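Local atomic coordinates of uncharacterized protein (Bacteroides ovatus, PDB entry 4FS7), a protein that is of unknown function but, as an extracellular leucine-rich repeat protein of the BspA type, probably binds other proteins. Residues F4-I9 with P48-K53; G18-S23 with N55-V60; V43-P48 with E75-S80. One frame throughout, in Å; residues are numbered along the deposited sequence. Where two conformers were deposited one is given.

How the contacts relate
All three contacts lie at the N-terminal end of the elongated leucine-rich repeat solenoid, their centres 36 to 45 Å from the centre of the chain. Contacts 1 and 2 sit about 8 Å apart, centre to centre, in one mixed sheet, where strand 49-52 pairs antiparallel with strand 55-62 and the latter runs parallel to 19-25. Contact 3, about 13 Å from either, belongs to the parallel sheet 42-45, 73-77, 98-99. Along the chain the segments interleave: 4-9, 18-23, 43-48, 48-53, 55-60, 75-80. Pro48 is common to contacts 1 and 3. The N-terminal strands thus pack against the start of the solenoid and probably cap that end of its core.

Contact 1: F4-I9 with P48-K53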
loop_
_atom_site.group_PDB
_atom_site.type_symbol
_atom_site.label_atom_id
_atom_site.label_comp_id
_atom_site.label_asym_id
_atom_site.label_seq_id
_atom_site.Cartn_x
_atom_site.Cartn_y
_atom_site.Cartn_z
ATOM N N PHE A 4 -12.620 39.607 14.714
ATOM C CA PHE A 4 -11.915 40.291 15.806
ATOM C C PHE A 4 -10.784 39.439 16.355
ATOM O O PHE A 4 -10.662 38.270 15.976
ATOM C CB PHE A 4 -12.906 40.713 16.912
ATOM C CG PHE A 4 -13.573 39.554 17.615
ATOM C CD1 PHE A 4 -14.701 38.983 17.119
ATOM C CD2 PHE A 4 -13.055 39.085 18.805
ATOM C CE1 PHE A 4 -15.304 37.916 17.784
ATOM C CE2 PHE A 4 -13.652 38.022 19.466
ATOM C CZ PHE A 4 -14.775 37.452 18.957
ATOM N N VAL A 5 -9.963 40.044 17.218
ATOM C CA VAL A 5 -8.764 39.453 17.818
ATOM C C VAL A 5 -8.853 39.588 19.328
ATOM O O VAL A 5 -9.255 40.647 19.830
ATOM C CB VAL A 5 -7.476 40.176 17.352
ATOM C CG1 VAL A 5 -6.220 39.485 17.878
ATOM C CG2 VAL A 5 -7.462 40.348 15.817
ATOM N N ILE A 6 -8.522 38.520 20.050
ATOM C CA ILE A 6 -8.342 38.561 21.508
ATOM C C ILE A 6 -6.990 37.930 21.818
ATOM O O ILE A 6 -6.754 36.791 21.401
ATOM C CB ILE A 6 -9.447 37.823 22.279
ATOM C CG1 ILE A 6 -10.816 38.406 21.938
ATOM C CG2 ILE A 6 -9.172 37.812 23.789
ATOM C CD1 ILE A 6 -11.070 39.817 22.417
ATOM N N ASP A 7 -6.112 38.656 22.512
ATOM C CA ASP A 7 -4.748 38.215 22.761
ATOM C C ASP A 7 -4.117 37.791 21.419
ATOM O O ASP A 7 -4.092 38.598 20.460
ATOM C CB ASP A 7 -4.716 37.144 23.863
ATOM C CG ASP A 7 -5.278 37.663 25.194
ATOM O OD1 ASP A 7 -4.928 38.804 25.569
ATOM O OD2 ASP A 7 -6.087 36.974 25.861
ATOM N N GLU A 8 -3.614 36.560 21.327
ATOM C CA GLU A 8 -2.886 36.133 20.135
ATOM C C GLU A 8 -3.770 35.490 19.065
ATOM O O GLU A 8 -3.266 35.078 18.032
ATOM C CB GLU A 8 -1.757 35.162 20.524
ATOM C CG GLU A 8 -0.714 35.743 21.481
ATOM C CD GLU A 8 0.076 36.910 20.879
ATOM O OE1 GLU A 8 0.318 36.925 19.645
ATOM O OE2 GLU A 8 0.460 37.818 21.654
ATOM N N ILE A 9 -5.083 35.446 19.262
ATOM C CA ILE A 9 -5.965 34.585 18.454
ATOM C C ILE A 9 -7.027 35.401 17.734
ATOM O O ILE A 9 -7.577 36.366 18.306
ATOM C CB ILE A 9 -6.639 33.525 19.334
ATOM C CG1 ILE A 9 -5.541 32.700 20.036
ATOM C CG2 ILE A 9 -7.562 32.589 18.489
ATOM C CD1 ILE A 9 -6.048 31.790 21.115
ATOM N N PRO A 48 -12.241 29.118 26.151
ATOM C CA PRO A 48 -13.582 28.606 25.851
ATOM C C PRO A 48 -14.616 29.691 25.580
ATOM O O PRO A 48 -15.672 29.416 24.985
ATOM C CB PRO A 48 -13.951 27.848 27.120
ATOM C CG PRO A 48 -13.150 28.501 28.195
ATOM C CD PRO A 48 -11.873 28.886 27.560
ATOM N N VAL A 49 -14.305 30.907 26.035
ATOM C CA VAL A 49 -15.199 32.077 25.958
ATOM C C VAL A 49 -14.348 33.303 25.709
ATOM O O VAL A 49 -13.255 33.427 26.280
ATOM C CB VAL A 49 -16.044 32.275 27.264
ATOM C CG1 VAL A 49 -16.932 33.510 27.137
ATOM C CG2 VAL A 49 -16.872 31.093 27.575
ATOM N N VAL A 50 -14.866 34.199 24.856
ATOM C CA VAL A 50 -14.270 35.491 24.683
ATOM C C VAL A 50 -15.398 36.549 24.769
ATOM O O VAL A 50 -16.574 36.270 24.479
ATOM C CB VAL A 50 -13.492 35.627 23.346
ATOM C CG1 VAL A 50 -12.229 34.745 23.344
ATOM C CG2 VAL A 50 -14.419 35.362 22.125
ATOM N N THR A 51 -14.997 37.744 25.167
ATOM C CA THR A 51 -15.949 38.858 25.198
ATOM C C THR A 51 -15.519 39.864 24.153
ATOM O O THR A 51 -14.334 40.174 24.011
ATOM C CB THR A 51 -16.030 39.488 26.595
ATOM O OG1 THR A 51 -16.552 38.520 27.514
ATOM C CG2 THR A 51 -16.920 40.759 26.582
ATOM N N TYR A 52 -16.492 40.357 23.399
ATOM C CA TYR A 52 -16.221 41.370 22.391
ATOM C C TYR A 52 -17.397 42.324 22.411
ATOM O O TYR A 52 -18.555 41.898 22.264
ATOM C CB TYR A 52 -16.100 40.706 21.004
ATOM C CG TYR A 52 -15.980 41.651 19.801
ATOM C CD1 TYR A 52 -14.830 42.410 19.607
ATOM C CD2 TYR A 52 -16.991 41.737 18.838
ATOM C CE1 TYR A 52 -14.696 43.255 18.510
ATOM C CE2 TYR A 52 -16.873 42.599 17.732
ATOM C CZ TYR A 52 -15.719 43.341 17.570
ATOM O OH TYR A 52 -15.599 44.178 16.476
ATOM N N LYS A 53 -17.091 43.609 22.603
ATOM C CA LYS A 53 -18.114 44.662 22.632
ATOM C C LYS A 53 -19.318 44.262 23.496
ATOM O O LYS A 53 -20.472 44.269 23.063
ATOM C CB LYS A 53 -18.457 45.117 21.190
ATOM C CG LYS A 53 -17.208 45.843 20.596
ATOM C CD LYS A 53 -17.316 46.225 19.123
ATOM C CE LYS A 53 -16.045 46.944 18.677
ATOM N NZ LYS A 53 -16.353 48.091 17.811
#
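Val50 is the first residue of 48-53 to meet the 4-9 hairpin, whose strand 4-6 crosses strand 49-52 at 122° with axes 8.5 Å apart, too far for backbone pairing. Its CG2, in the crowded position between backbone N and carbonyl carbon, comes in the plane of the Phe4 ring and touches the edge at CZ, 3.8 Å away. The CB of Val50 slides past Ile6 CG1, the two side chains running in opposite directions. Thr51 turns its side chain away, yet Ile6 CD1 packs against its carbonyl O, 3.6 Å away. Tyr52 makes the main contact. With CG anti to the backbone N (chi1 173°), its ring lies in an offset stack on Phe4, centroids 4.3 Å apart and planes inclined by 10°. The offset puts each CB over the other's ring: Tyr52 CB stands 4.0 Å from the Phe4 centroid, close to the ring normal, while Phe4 CB comes within 3.5 Å of Tyr52 CE1, toward the rim. Phe4 can lie this way because its CG takes the crowded position. The CD of Lys53 covers the opposite face of Tyr52. Tyr11 and Phe13 of the next strand also meet Phe4, making an aromatic cluster. Between these two segments, cohesion is therefore apolar and aromatic, resting on ring overlap and paired CH-pi contacts.

Contact 2: G18-S23 with N55-V60; sequences GTVEVS and NKYDVV
Strands 19-23 and 55-60 run parallel in register, Thr19 beside Asp58 and Val20 beside Val59, though their short axes diverge by 49°. Three bonds join them: Asp58 N to Gly18 O (2.9 Å, in the carbonyl plane), Val20 N to Asp58 O, and Val60 N to Val20 O, the last nearly along the C=O axis. Val20 thus gives and receives through its own backbone, and its side chain splits between two neighbours. CG1 crosses Tyr57 at about a right angle, 3.7 Å from its CB, whereas CG2, in the crowded position, meets Val59 CG2 at 3.9 Å. Farther along, Val59 CG1 reaches Val22 CG2 at 3.7 Å. An alanine at Val20 would lose both methyls and would probably loosen the hold of 18-23 on Tyr57 and Val59. Thr19, on the same face as Asp58, sets its CB 3.7 Å from Val60 CG2, while its OG1 bonds to Glu16 O and Thr14 OG1. The Tyr57 ring leans past Gly18, its edge near Thr19 N, and also meets Phe13. This parallel pair lies inside a mixed beta-sheet whose other pairs include antiparallel ones, the sheet at the N-terminal end of the repeat solenoid.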
loop_
_atom_site.group_PDB
_atom_site.type_symbol
_atom_site.label_atom_id
_atom_site.label_comp_id
_atom_site.label_asym_id
_atom_site.label_seq_id
_atom_site.Cartn_x
_atom_site.Cartn_y
_atom_site.Cartn_z
ATOM N N GLY A 18 -24.483 33.418 19.558
ATOM C CA GLY A 18 -23.488 33.601 20.611
ATOM C C GLY A 18 -22.254 32.743 20.498
ATOM O O GLY A 18 -21.646 32.448 21.510
ATOM N N THR A 19 -21.862 32.397 19.268
ATOM C CA THR A 19 -20.695 31.533 19.025
ATOM C C THR A 19 -19.682 32.142 18.056
ATOM O O THR A 19 -20.004 32.976 17.185
ATOM C CB THR A 19 -21.089 30.137 18.485
ATOM O OG1 THR A 19 -21.615 30.247 17.159
ATOM C CG2 THR A 19 -22.091 29.447 19.419
ATOM N N VAL A 20 -18.442 31.712 18.221
ATOM C CA VAL A 20 -17.354 32.046 17.323
ATOM C C VAL A 20 -16.518 30.808 17.010
ATOM O O VAL A 20 -16.545 29.796 17.755
ATOM C CB VAL A 20 -16.428 33.157 17.874
ATOM C CG1 VAL A 20 -17.175 34.530 17.970
ATOM C CG2 VAL A 20 -15.838 32.765 19.212
ATOM N N GLU A 21 -15.815 30.919 15.891
ATOM C CA GLU A 21 -14.794 29.942 15.483
ATOM C C GLU A 21 -13.430 30.614 15.576
ATOM O O GLU A 21 -13.259 31.801 15.278
ATOM C CB GLU A 21 -15.021 29.402 14.032
ATOM C CG GLU A 21 -14.739 30.473 12.933
ATOM C CD GLU A 21 -14.840 30.034 11.455
ATOM O OE1 GLU A 21 -14.911 28.849 11.139
ATOM O OE2 GLU A 21 -14.842 30.937 10.599
ATOM N N VAL A 22 -12.422 29.860 15.978
ATOM C CA VAL A 22 -11.039 30.300 15.859
ATOM C C VAL A 22 -10.670 30.326 14.383
ATOM O O VAL A 22 -10.840 29.343 13.671
ATOM C CB VAL A 22 -10.096 29.310 16.566
ATOM C CG1 VAL A 22 -8.598 29.685 16.328
ATOM C CG2 VAL A 22 -10.405 29.282 18.063
ATOM N N SER A 23 -10.219 31.474 13.906
ATOM C CA SER A 23 -9.889 31.630 12.506
ATOM C C SER A 23 -8.403 31.764 12.235
ATOM O O SER A 23 -8.006 31.764 11.062
ATOM C CB SER A 23 -10.682 32.765 11.906
ATOM O OG SER A 23 -10.297 33.973 12.506
ATOM N N ASN A 55 -20.451 41.520 24.762
ATOM C CA ASN A 55 -21.129 40.254 24.683
ATOM C C ASN A 55 -20.147 39.114 24.757
ATOM O O ASN A 55 -19.038 39.245 24.291
ATOM C CB ASN A 55 -21.902 40.158 23.391
ATOM C CG ASN A 55 -23.124 41.042 23.407
ATOM O OD1 ASN A 55 -23.996 40.894 24.256
ATOM N ND2 ASN A 55 -23.178 41.972 22.523
ATOM N N LYS A 56 -20.596 38.027 25.364
ATOM C CA LYS A 56 -19.761 36.844 25.446
ATOM C C LYS A 56 -20.108 35.897 24.305
ATOM O O LYS A 56 -21.257 35.745 23.914
ATOM C CB LYS A 56 -19.917 36.180 26.818
ATOM C CG LYS A 56 -19.552 37.048 27.985
ATOM C CD LYS A 56 -19.891 36.353 29.304
ATOM C CE LYS A 56 -21.340 35.863 29.352
ATOM N NZ LYS A 56 -22.339 36.966 29.250
ATOM N N TYR A 57 -19.066 35.261 23.783
ATOM C CA TYR A 57 -19.149 34.328 22.696
ATOM C C TYR A 57 -18.448 33.042 23.113
ATOM O O TYR A 57 -17.338 33.051 23.583
ATOM C CB TYR A 57 -18.498 34.921 21.444
ATOM C CG TYR A 57 -19.174 36.172 20.981
ATOM C CD1 TYR A 57 -20.254 36.109 20.124
ATOM C CD2 TYR A 57 -18.754 37.398 21.398
ATOM C CE1 TYR A 57 -20.919 37.243 19.694
ATOM C CE2 TYR A 57 -19.439 38.589 20.970
ATOM C CZ TYR A 57 -20.518 38.474 20.132
ATOM O OH TYR A 57 -21.198 39.626 19.725
ATOM N N ASP A 58 -19.128 31.940 22.891
ATOM C CA ASP A 58 -18.574 30.613 23.140
ATOM C C ASP A 58 -17.725 30.196 21.950
ATOM O O ASP A 58 -18.168 30.332 20.818
ATOM C CB ASP A 58 -19.733 29.646 23.330
ATOM C CG ASP A 58 -20.544 29.969 24.597
ATOM O OD1 ASP A 58 -19.947 30.088 25.699
ATOM O OD2 ASP A 58 -21.773 30.170 24.473
ATOM N N VAL A 59 -16.530 29.694 22.240
ATOM C CA VAL A 59 -15.592 29.242 21.224
ATOM C C VAL A 59 -15.884 27.752 20.964
ATOM O O VAL A 59 -15.475 26.899 21.749
ATOM C CB VAL A 59 -14.160 29.501 21.696
ATOM C CG1 VAL A 59 -13.142 29.077 20.603
ATOM C CG2 VAL A 59 -13.925 30.988 22.099
ATOM N N VAL A 60 -16.592 27.471 19.868
ATOM C CA VAL A 60 -17.145 26.154 19.631
ATOM C C VAL A 60 -16.549 25.394 18.457
ATOM O O VAL A 60 -16.879 24.238 18.256
ATOM C CB VAL A 60 -18.678 26.202 19.508
ATOM C CG1 VAL A 60 -19.271 26.820 20.774
ATOM C CG2 VAL A 60 -19.135 26.947 18.256
#

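Contact 3: V43-P48 with E75-S80; sequences VVNIPP and EIKIPS
Val44 uses both of its backbone polar groups on the neighbouring strand: its N donates to Glu75 O (2.8 Å, 174° at the hydrogen), and its O accepts from Lys77 N, nearly along the C=O axis. Past the end of strand 43-45, Ile46 N continues the pattern with a bond to Lys77 O at 3.0 Å, somewhat more bent at 157°. Two of the acceptors take a second, softer contact, Glu75 O from Val43 CA and Val44 O from Ile76 CA. This near-parallel stacking of equivalent strands, axes 4.7 Å apart, is consistent with neighbouring coils of a leucine-rich repeat solenoid, with Val44 and Ile76 facing inward. Ile46 CD1 lies alongside Ile76 CG2 at 3.9 Å, and Ile9 packs against Val44 and Ile46. On the outer face Asn45, its CG anti to the backbone N, sets ND2 3.5 Å from the CD of extended Lys77, a contact with the chain and not the ammonium. Glu75 lies beside Val43, pointing the same way, OE1 near Val43 CG2. Pro79 has no N-H to offer Ile46 O; its CD sits there instead, 3.2 Å away, and also touches Ile46 CG2. Just before Pro79, Ile78 O accepts a hydrogen bond from Asn100 ND2.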
loop_
_atom_site.group_PDB
_atom_site.type_symbol
_atom_site.label_atom_id
_atom_site.label_comp_id
_atom_site.label_asym_id
_atom_site.label_seq_id
_atom_site.Cartn_x
_atom_site.Cartn_y
_atom_site.Cartn_z
ATOM N N VAL A 43 3.192 28.667 22.306
ATOM C CA VAL A 43 2.000 27.992 22.766
ATOM C C VAL A 43 0.753 28.821 22.460
ATOM O O VAL A 43 0.658 30.012 22.820
ATOM C CB VAL A 43 2.067 27.753 24.287
ATOM C CG1 VAL A 43 0.776 27.113 24.769
ATOM C CG2 VAL A 43 3.291 26.901 24.643
ATOM N N VAL A 44 -0.213 28.186 21.803
ATOM C CA VAL A 44 -1.490 28.829 21.486
ATOM C C VAL A 44 -2.516 28.295 22.454
ATOM O O VAL A 44 -2.853 27.110 22.446
ATOM C CB VAL A 44 -1.923 28.553 20.054
ATOM C CG1 VAL A 44 -3.293 29.157 19.727
ATOM C CG2 VAL A 44 -0.890 29.100 19.082
ATOM N N ASN A 45 -3.017 29.174 23.317
ATOM C CA ASN A 45 -3.914 28.790 24.363
ATOM C C ASN A 45 -5.332 29.264 24.041
ATOM O O ASN A 45 -5.646 30.448 24.254
ATOM C CB ASN A 45 -3.404 29.379 25.665
ATOM C CG ASN A 45 -3.803 28.575 26.828
ATOM O OD1 ASN A 45 -4.930 28.046 26.870
ATOM N ND2 ASN A 45 -2.883 28.429 27.800
ATOM N N ILE A 46 -6.186 28.401 23.483
ATOM C CA ILE A 46 -7.472 28.842 23.008
ATOM C C ILE A 46 -8.467 28.855 24.185
ATOM O O ILE A 46 -8.698 27.823 24.809
ATOM C CB ILE A 46 -8.025 27.922 21.883
ATOM C CG1 ILE A 46 -7.074 27.898 20.667
ATOM C CG2 ILE A 46 -9.444 28.314 21.511
ATOM C CD1 ILE A 46 -7.391 26.817 19.640
ATOM N N PRO A 47 -9.084 30.009 24.468
ATOM C CA PRO A 47 -10.042 30.059 25.583
ATOM C C PRO A 47 -11.404 29.493 25.166
ATOM O O PRO A 47 -11.755 29.460 23.966
ATOM C CB PRO A 47 -10.109 31.551 25.877
ATOM C CG PRO A 47 -9.943 32.193 24.514
ATOM C CD PRO A 47 -8.909 31.328 23.842
ATOM N N PRO A 48 -12.241 29.118 26.151
ATOM C CA PRO A 48 -13.582 28.606 25.851
ATOM C C PRO A 48 -14.616 29.691 25.580
ATOM O O PRO A 48 -15.672 29.416 24.985
ATOM C CB PRO A 48 -13.951 27.848 27.120
ATOM C CG PRO A 48 -13.150 28.501 28.195
ATOM C CD PRO A 48 -11.873 28.886 27.560
ATOM N N GLU A 75 2.717 24.148 20.452
ATOM C CA GLU A 75 1.651 23.554 21.256
ATOM C C GLU A 75 0.356 24.328 21.021
ATOM O O GLU A 75 0.391 25.573 21.011
ATOM C CB GLU A 75 2.002 23.612 22.739
ATOM C CG GLU A 75 0.849 23.173 23.636
ATOM C CD GLU A 75 1.214 22.996 25.116
ATOM O OE1 GLU A 75 2.322 23.398 25.534
ATOM O OE2 GLU A 75 0.344 22.475 25.854
ATOM N N ILE A 76 -0.762 23.604 20.858
ATOM C CA ILE A 76 -2.084 24.220 20.843
ATOM C C ILE A 76 -2.920 23.527 21.905
ATOM O O ILE A 76 -2.956 22.297 21.991
ATOM C CB ILE A 76 -2.750 24.067 19.446
ATOM C CG1 ILE A 76 -1.892 24.734 18.351
ATOM C CG2 ILE A 76 -4.190 24.597 19.464
ATOM C CD1 ILE A 76 -2.322 24.517 16.929
ATOM N N LYS A 77 -3.527 24.349 22.752
ATOM C CA LYS A 77 -4.425 23.912 23.806
ATOM C C LYS A 77 -5.851 24.229 23.370
ATOM O O LYS A 77 -6.199 25.404 23.174
ATOM C CB LYS A 77 -4.072 24.625 25.115
ATOM C CG LYS A 77 -2.616 24.428 25.584
ATOM C CD LYS A 77 -2.361 25.133 26.898
ATOM C CE LYS A 77 -1.315 24.436 27.723
ATOM N NZ LYS A 77 -1.466 24.761 29.177
ATOM N N ILE A 78 -6.672 23.204 23.229
ATOM C CA ILE A 78 -8.016 23.344 22.733
ATOM C C ILE A 78 -9.015 23.100 23.868
ATOM O O ILE A 78 -8.961 22.063 24.501
ATOM C CB ILE A 78 -8.301 22.369 21.563
ATOM C CG1 ILE A 78 -7.273 22.514 20.439
ATOM C CG2 ILE A 78 -9.705 22.579 21.031
ATOM C CD1 ILE A 78 -7.512 21.647 19.160
ATOM N N PRO A 79 -9.920 24.052 24.143
ATOM C CA PRO A 79 -10.840 23.880 25.251
ATOM C C PRO A 79 -11.957 22.883 24.919
ATOM O O PRO A 79 -12.230 22.600 23.760
ATOM C CB PRO A 79 -11.416 25.294 25.434
ATOM C CG PRO A 79 -11.415 25.850 24.046
ATOM C CD PRO A 79 -10.142 25.315 23.435
ATOM N N SER A 80 -12.640 22.386 25.943
ATOM C CA SER A 80 -13.644 21.347 25.784
ATOM C C SER A 80 -14.852 21.773 24.995
ATOM O O SER A 80 -15.652 20.944 24.552
ATOM C CB SER A 80 -14.095 20.828 27.131
ATOM O OG SER A 80 -14.840 21.817 27.829
#